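Local coordinates for aminoglycoside N(3)-acetyltransferase III (Serratia marcescens, PDB 7LAO), which transfers an acetyl group from acetyl-CoA to the 3-amino group of 2-deoxystreptamine antibiotics such as gentamicin, conferring resistance to them, at residues Leu13-Val26 / Ala46-Tyr60. Sequence-based numbering, arbitrary orientation.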
ATOM      1  N   LEU A  13      -0.178  15.514 -12.653  1.00 27.84           N
ATOM      2  CA  LEU A  13       0.849  14.830 -11.880  1.00 24.40           C
ATOM      3  C   LEU A  13       2.138  15.640 -11.826  1.00 26.89           C
ATOM      4  O   LEU A  13       2.758  15.796 -10.760  1.00 24.44           O
ATOM      5  CB  LEU A  13       1.106  13.461 -12.527  1.00 27.24           C
ATOM      6  CG  LEU A  13      -0.086  12.523 -12.353  1.00 27.93           C
ATOM      7  CD1 LEU A  13       0.170  11.227 -13.237  1.00 24.42           C
ATOM      8  CD2 LEU A  13      -0.323  12.172 -10.870  1.00 24.67           C
ATOM      9  N   HIS A  14       2.585  16.127 -12.978  1.00 31.57           N
ATOM     10  CA  HIS A  14       3.790  16.950 -12.990  1.00 28.68           C
ATOM     11  C   HIS A  14       3.614  18.193 -12.134  1.00 34.96           C
ATOM     12  O   HIS A  14       4.503  18.557 -11.360  1.00 35.72           O
ATOM     13  CB  HIS A  14       4.122  17.337 -14.425  1.00 33.01           C
ATOM     14  CG  HIS A  14       5.464  17.958 -14.575  1.00 46.27           C
ATOM     15  ND1 HIS A  14       5.670  19.318 -14.497  1.00 48.33           N
ATOM     16  CD2 HIS A  14       6.688  17.396 -14.741  1.00 45.47           C
ATOM     17  CE1 HIS A  14       6.959  19.574 -14.647  1.00 48.19           C
ATOM     18  NE2 HIS A  14       7.599  18.425 -14.797  1.00 49.03           N
ATOM     19  N   GLY A  15       2.454  18.843 -12.236  1.00 39.27           N
ATOM     20  CA  GLY A  15       2.220  20.019 -11.437  1.00 40.47           C
ATOM     21  C   GLY A  15       2.194  19.705  -9.961  1.00 39.92           C
ATOM     22  O   GLY A  15       2.448  20.579  -9.136  1.00 37.50           O
ATOM     23  N   LEU A  16       1.886  18.463  -9.605  1.00 32.68           N
ATOM     24  CA  LEU A  16       1.860  18.095  -8.191  1.00 32.24           C
ATOM     25  C   LEU A  16       3.245  17.758  -7.675  1.00 34.18           C
ATOM     26  O   LEU A  16       3.462  17.639  -6.452  1.00 34.24           O
ATOM     27  CB  LEU A  16       0.894  16.926  -7.989  1.00 26.91           C
ATOM     28  CG  LEU A  16       0.556  16.440  -6.598  1.00 33.42           C
ATOM     29  CD1 LEU A  16      -0.233  17.515  -5.771  1.00 24.95           C
ATOM     30  CD2 LEU A  16      -0.184  15.133  -6.706  1.00 31.08           C
ATOM     31  N   GLY A  17       4.198  17.612  -8.583  1.00 32.55           N
ATOM     32  CA  GLY A  17       5.571  17.349  -8.204  1.00 35.00           C
ATOM     33  C   GLY A  17       6.120  16.021  -8.676  1.00 32.34           C
ATOM     34  O   GLY A  17       7.298  15.750  -8.415  1.00 27.10           O
ATOM     35  N   VAL A  18       5.346  15.173  -9.360  1.00 29.33           N
ATOM     36  CA  VAL A  18       5.896  13.915  -9.865  1.00 26.47           C
ATOM     37  C   VAL A  18       6.902  14.222 -10.970  1.00 33.28           C
ATOM     38  O   VAL A  18       6.669  15.096 -11.815  1.00 30.35           O
ATOM     39  CB  VAL A  18       4.770  13.000 -10.389  1.00 26.62           C
ATOM     40  CG1 VAL A  18       5.353  11.632 -10.967  1.00 21.10           C
ATOM     41  CG2 VAL A  18       3.706  12.740  -9.284  1.00 25.16           C
ATOM     42  N   ARG A  19       8.031  13.504 -10.972  1.00 28.79           N
ATOM     43  CA  ARG A  19       9.116  13.773 -11.910  1.00 31.78           C
ATOM     44  C   ARG A  19       9.622  12.475 -12.520  1.00 32.20           C
ATOM     45  O   ARG A  19       9.508  11.409 -11.900  1.00 26.31           O
ATOM     46  CB  ARG A  19      10.291  14.493 -11.222  1.00 32.65           C
ATOM     47  CG  ARG A  19      10.029  15.938 -10.838  1.00 33.45           C
ATOM     48  CD  ARG A  19       9.714  16.753 -12.098  1.00 30.91           C
ATOM     49  NE  ARG A  19       9.419  18.138 -11.796  1.00 39.43           N
ATOM     50  CZ  ARG A  19       8.201  18.629 -11.527  1.00 46.51           C
ATOM     51  NH1 ARG A  19       7.120  17.842 -11.499  1.00 38.40           N
ATOM     52  NH2 ARG A  19       8.070  19.930 -11.260  1.00 50.15           N
ATOM     53  N   PRO A  20      10.158  12.534 -13.751  1.00 32.89           N
ATOM     54  CA  PRO A  20      10.824  11.361 -14.333  1.00 35.37           C
ATOM     55  C   PRO A  20      11.891  10.752 -13.420  1.00 39.85           C
ATOM     56  O   PRO A  20      12.734  11.447 -12.835  1.00 44.93           O
ATOM     57  CB  PRO A  20      11.432  11.910 -15.634  1.00 38.31           C
ATOM     58  CG  PRO A  20      10.532  13.003 -16.026  1.00 44.90           C
ATOM     59  CD  PRO A  20      10.073  13.646 -14.712  1.00 34.91           C
ATOM     60  N   GLY A  21      11.843   9.427 -13.298  1.00 29.72           N
ATOM     61  CA  GLY A  21      12.742   8.701 -12.418  1.00 28.38           C
ATOM     62  C   GLY A  21      12.170   8.397 -11.056  1.00 22.45           C
ATOM     63  O   GLY A  21      12.768   7.610 -10.303  1.00 26.58           O
ATOM     64  N   ASP A  22      11.045   9.010 -10.690  1.00 24.49           N
ATOM     65  CA  ASP A  22      10.518   8.858  -9.340  1.00 25.83           C
ATOM     66  C   ASP A  22      10.049   7.447  -9.112  1.00 25.53           C
ATOM     67  O   ASP A  22       9.588   6.770 -10.038  1.00 24.95           O
ATOM     68  CB  ASP A  22       9.300   9.764  -9.112  1.00 25.68           C
ATOM     69  CG  ASP A  22       9.693  11.190  -8.786  1.00 35.90           C
ATOM     70  OD1 ASP A  22      10.913  11.422  -8.667  1.00 35.81           O
ATOM     71  OD2 ASP A  22       8.783  12.068  -8.672  1.00 38.13           O
ATOM     72  N   LEU A  23      10.091   7.046  -7.851  1.00 19.07           N
ATOM     73  CA  LEU A  23       9.410   5.861  -7.355  1.00 24.14           C
ATOM     74  C   LEU A  23       8.145   6.318  -6.622  1.00 20.96           C
ATOM     75  O   LEU A  23       8.227   7.022  -5.615  1.00 20.06           O
ATOM     76  CB  LEU A  23      10.339   5.085  -6.412  1.00 19.81           C
ATOM     77  CG  LEU A  23       9.711   4.024  -5.509  1.00 21.10           C
ATOM     78  CD1 LEU A  23       9.160   2.867  -6.345  1.00 18.06           C
ATOM     79  CD2 LEU A  23      10.869   3.462  -4.566  1.00 20.68           C
ATOM     80  N   ILE A  24       6.971   5.945  -7.149  1.00 19.84           N
ATOM     81  CA  ILE A  24       5.692   6.426  -6.657  1.00 21.13           C
ATOM     82  C   ILE A  24       4.867   5.237  -6.174  1.00 24.54           C
ATOM     83  O   ILE A  24       4.603   4.304  -6.939  1.00 27.54           O
ATOM     84  CB  ILE A  24       4.951   7.193  -7.767  1.00 26.62           C
ATOM     85  CG1 ILE A  24       5.844   8.344  -8.230  1.00 29.18           C
ATOM     86  CG2 ILE A  24       3.613   7.773  -7.226  1.00 24.24           C
ATOM     87  CD1 ILE A  24       6.079   9.359  -7.166  1.00 33.28           C
ATOM     88  N   MET A  25       4.418   5.290  -4.942  1.00 18.23           N
ATOM     89  CA  MET A  25       3.378   4.384  -4.478  1.00 20.61           C
ATOM     90  C   MET A  25       2.059   5.148  -4.533  1.00 27.74           C
ATOM     91  O   MET A  25       1.923   6.205  -3.892  1.00 21.68           O
ATOM     92  CB  MET A  25       3.654   3.904  -3.058  1.00 24.70           C
ATOM     93  CG  MET A  25       2.600   2.924  -2.517  1.00 31.92           C
ATOM     94  SD  MET A  25       3.245   1.966  -1.050  1.00 35.55           S
ATOM     95  CE  MET A  25       1.780   0.994  -0.642  1.00 30.52           C
ATOM     96  N   VAL A  26       1.082   4.603  -5.271  1.00 20.52           N
ATOM     97  CA  VAL A  26      -0.186   5.300  -5.523  1.00 23.06           C
ATOM     98  C   VAL A  26      -1.305   4.669  -4.703  1.00 27.27           C
ATOM     99  O   VAL A  26      -1.494   3.447  -4.733  1.00 30.27           O
ATOM    100  CB  VAL A  26      -0.549   5.252  -7.022  1.00 31.18           C
ATOM    101  CG1 VAL A  26      -1.777   6.162  -7.370  1.00 26.07           C
ATOM    102  CG2 VAL A  26       0.652   5.551  -7.908  1.00 32.13           C
ATOM    103  N   ALA A  46      -0.928   7.521 -17.728  1.00 30.98           N
ATOM    104  CA  ALA A  46      -0.503   8.865 -17.344  1.00 32.46           C
ATOM    105  C   ALA A  46       0.587   8.818 -16.286  1.00 26.93           C
ATOM    106  O   ALA A  46       1.527   9.635 -16.304  1.00 28.86           O
ATOM    107  CB  ALA A  46      -1.691   9.652 -16.791  1.00 28.86           C
ATOM    108  N   LEU A  47       0.405   7.969 -15.285  1.00 26.47           N
ATOM    109  CA  LEU A  47       1.448   7.841 -14.263  1.00 28.56           C
ATOM    110  C   LEU A  47       2.774   7.398 -14.884  1.00 31.97           C
ATOM    111  O   LEU A  47       3.864   7.840 -14.467  1.00 26.40           O
ATOM    112  CB  LEU A  47       0.998   6.855 -13.190  1.00 29.23           C
ATOM    113  CG  LEU A  47      -0.085   7.347 -12.240  1.00 29.27           C
ATOM    114  CD1 LEU A  47      -0.847   6.136 -11.656  1.00 27.92           C
ATOM    115  CD2 LEU A  47       0.563   8.189 -11.095  1.00 23.01           C
ATOM    116  N   ARG A  48       2.722   6.471 -15.836  1.00 33.14           N
ATOM    117  CA  ARG A  48       3.950   6.029 -16.490  1.00 26.03           C
ATOM    118  C   ARG A  48       4.560   7.156 -17.298  1.00 30.96           C
ATOM    119  O   ARG A  48       5.774   7.395 -17.228  1.00 28.69           O
ATOM    120  CB  ARG A  48       3.694   4.815 -17.410  1.00 26.13           C
ATOM    121  CG  ARG A  48       4.866   4.575 -18.363  1.00 32.92           C
ATOM    122  CD  ARG A  48       6.118   4.235 -17.556  1.00 30.67           C
ATOM    123  NE  ARG A  48       5.786   3.223 -16.557  1.00 37.22           N
ATOM    124  CZ  ARG A  48       6.609   2.822 -15.587  1.00 31.85           C
ATOM    125  NH1 ARG A  48       7.840   3.329 -15.504  1.00 27.31           N
ATOM    126  NH2 ARG A  48       6.169   1.949 -14.691  1.00 29.44           N
ATOM    127  N   ALA A  49       3.712   7.912 -18.021  1.00 29.60           N
ATOM    128  CA  ALA A  49       4.206   9.098 -18.707  1.00 34.09           C
ATOM    129  C   ALA A  49       4.882  10.036 -17.707  1.00 35.80           C
ATOM    130  O   ALA A  49       5.932  10.624 -17.998  1.00 34.06           O
ATOM    131  CB  ALA A  49       3.056   9.827 -19.436  1.00 30.67           C
ATOM    132  N   ALA A  50       4.283  10.199 -16.526  1.00 30.15           N
ATOM    133  CA  ALA A  50       4.833  11.145 -15.559  1.00 28.41           C
ATOM    134  C   ALA A  50       6.202  10.679 -15.030  1.00 31.86           C
ATOM    135  O   ALA A  50       7.100  11.501 -14.806  1.00 36.53           O
ATOM    136  CB  ALA A  50       3.868  11.327 -14.386  1.00 25.38           C
ATOM    137  N   VAL A  51       6.374   9.385 -14.755  1.00 30.59           N
ATOM    138  CA  VAL A  51       7.664   8.960 -14.163  1.00 27.33           C
ATOM    139  C   VAL A  51       8.693   8.477 -15.189  1.00 34.46           C
ATOM    140  O   VAL A  51       9.853   8.187 -14.809  1.00 33.61           O
ATOM    141  CB  VAL A  51       7.462   7.869 -13.089  1.00 24.75           C
ATOM    142  CG1 VAL A  51       6.535   8.417 -11.932  1.00 24.84           C
ATOM    143  CG2 VAL A  51       6.970   6.538 -13.747  1.00 28.54           C
ATOM    144  N   GLY A  52       8.335   8.402 -16.476  1.00 29.03           N
ATOM    145  CA  GLY A  52       9.268   7.932 -17.499  1.00 26.93           C
ATOM    146  C   GLY A  52       9.609   6.463 -17.371  1.00 27.85           C
ATOM    147  O   GLY A  52       9.158   5.745 -16.477  1.00 28.50           O
ATOM    148  N   SER A  53      10.429   6.002 -18.321  1.00 28.87           N
ATOM    149  CA  SER A  53      10.813   4.612 -18.336  1.00 34.22           C
ATOM    150  C   SER A  53      11.734   4.285 -17.180  1.00 35.89           C
ATOM    151  O   SER A  53      11.818   3.121 -16.810  1.00 35.40           O
ATOM    152  CB  SER A  53      11.462   4.260 -19.676  1.00 37.55           C
ATOM    153  OG  SER A  53      12.660   4.985 -19.848  1.00 43.30           O
ATOM    154  N   ALA A  54      12.349   5.289 -16.528  1.00 34.27           N
ATOM    155  CA  ALA A  54      13.232   5.008 -15.396  1.00 32.64           C
ATOM    156  C   ALA A  54      12.510   4.992 -14.055  1.00 24.94           C
ATOM    157  O   ALA A  54      13.089   4.529 -13.050  1.00 27.35           O
ATOM    158  CB  ALA A  54      14.362   6.041 -15.338  1.00 44.99           C
ATOM    159  N   GLY A  55      11.268   5.479 -14.008  1.00 26.65           N
ATOM    160  CA  GLY A  55      10.501   5.492 -12.780  1.00 23.57           C
ATOM    161  C   GLY A  55       9.869   4.151 -12.485  1.00 25.68           C
ATOM    162  O   GLY A  55       9.723   3.268 -13.353  1.00 25.72           O
ATOM    163  N   THR A  56       9.449   4.010 -11.244  1.00 22.68           N
ATOM    164  CA  THR A  56       8.767   2.806 -10.807  1.00 20.95           C
ATOM    165  C   THR A  56       7.449   3.187 -10.141  1.00 23.91           C
ATOM    166  O   THR A  56       7.377   4.137  -9.370  1.00 23.42           O
ATOM    167  CB  THR A  56       9.649   1.998  -9.851  1.00 23.28           C
ATOM    168  OG1 THR A  56      10.782   1.488 -10.571  1.00 24.63           O
ATOM    169  CG2 THR A  56       8.897   0.798  -9.302  1.00 21.26           C
ATOM    170  N   LEU A  57       6.377   2.491 -10.485  1.00 24.97           N
ATOM    171  CA  LEU A  57       5.112   2.706  -9.811  1.00 23.88           C
ATOM    172  C   LEU A  57       4.855   1.526  -8.913  1.00 21.41           C
ATOM    173  O   LEU A  57       5.197   0.391  -9.254  1.00 25.03           O
ATOM    174  CB  LEU A  57       3.934   2.811 -10.820  1.00 22.30           C
ATOM    175  CG  LEU A  57       4.148   3.742 -12.010  1.00 23.04           C
ATOM    176  CD1 LEU A  57       3.018   3.601 -13.071  1.00 25.90           C
ATOM    177  CD2 LEU A  57       4.280   5.185 -11.430  1.00 23.00           C
ATOM    178  N   MET A  58       4.141   1.776  -7.834  1.00 22.20           N
ATOM    179  CA  MET A  58       3.894   0.730  -6.864  1.00 20.03           C
ATOM    180  C   MET A  58       2.507   0.865  -6.276  1.00 25.87           C
ATOM    181  O   MET A  58       1.966   1.978  -6.133  1.00 27.06           O
ATOM    182  CB  MET A  58       4.930   0.801  -5.751  1.00 21.49           C
ATOM    183  CG  MET A  58       4.854  -0.308  -4.725  1.00 29.82           C
ATOM    184  SD  MET A  58       6.299  -0.165  -3.573  1.00 30.45           S
ATOM    185  CE  MET A  58       5.846  -1.349  -2.303  1.00 29.72           C
ATOM    186  N   GLY A  59       1.940  -0.261  -5.888  1.00 22.40           N
ATOM    187  CA  GLY A  59       0.589  -0.226  -5.356  1.00 25.80           C
ATOM    188  C   GLY A  59       0.400  -1.339  -4.358  1.00 33.55           C
ATOM    189  O   GLY A  59       1.078  -2.377  -4.416  1.00 27.16           O
ATOM    190  N   TYR A  60      -0.569  -1.148  -3.466  1.00 24.28           N
ATOM    191  CA  TYR A  60      -0.877  -2.121  -2.419  1.00 35.86           C
ATOM    192  C   TYR A  60      -2.041  -2.975  -2.894  1.00 42.14           C
ATOM    193  O   TYR A  60      -3.204  -2.587  -2.784  1.00 45.66           O
ATOM    194  CB  TYR A  60      -1.181  -1.390  -1.122  1.00 37.94           C
ATOM    195  CG  TYR A  60      -1.370  -2.183   0.130  1.00 34.81           C
ATOM    196  CD1 TYR A  60      -0.991  -3.532   0.234  1.00 37.76           C
ATOM    197  CD2 TYR A  60      -1.953  -1.577   1.231  1.00 38.54           C
ATOM    198  CE1 TYR A  60      -1.191  -4.238   1.424  1.00 36.48           C
ATOM    199  CE2 TYR A  60      -2.161  -2.260   2.412  1.00 34.63           C
ATOM    200  CZ  TYR A  60      -1.771  -3.581   2.519  1.00 36.26           C
ATOM    201  OH  TYR A  60      -1.992  -4.245   3.700  1.00 37.31           O
TER
HETATM  202  O   HOH W   1       6.579  14.307 -14.722  0.50 21.69           O
HETATM  203  O   HOH W   2      -2.341   1.047  -3.276  1.00 38.84           O
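Val51 and Val18 meet through their CG1 methyls, 3.6 Å apart, at the apolar centre, where helix 40-51 packs on the loop after helix 6-16 and on Ile24 of strand 23-28. With its CG1 anti to the carbonyl carbon, Val51 also brings that methyl to Ile24 CG1, while Ala50 CB lies 3.7 Å from Val18 CG1. Leu13 and Leu47 cross at about a right angle, CD1 against CD2, and Leu47 meets Val26 tip to tip. On the face opposite Ile24, Leu23 CD1 lies alongside Thr56, 3.6 Å from its CG2, and the extended Met25 chain carries CE to Tyr60 CB. Strands 23-26 and 56-60 run parallel (25° between directions), joined by alternating backbone hydrogen bonds: Thr56 N to Asp22 O, Ile24 N to Thr56 O (2.9 Å), Val26 N to Met58 O, and Met58 N to Ile24 O, bent to 130° at the hydrogen. At the polar edge, a nearly straight hydrogen bond (173°) ties Gly21 N to Val51 O at 2.8 Å, and a water bridges Val18 O and Ala50 O. Strands and intervening helix 40-51 form a beta-alpha-beta unit; strands 157-161 and 122-125 flank it, and Phe151 of helix 147-153 packs on Leu23, Met25 and Met58.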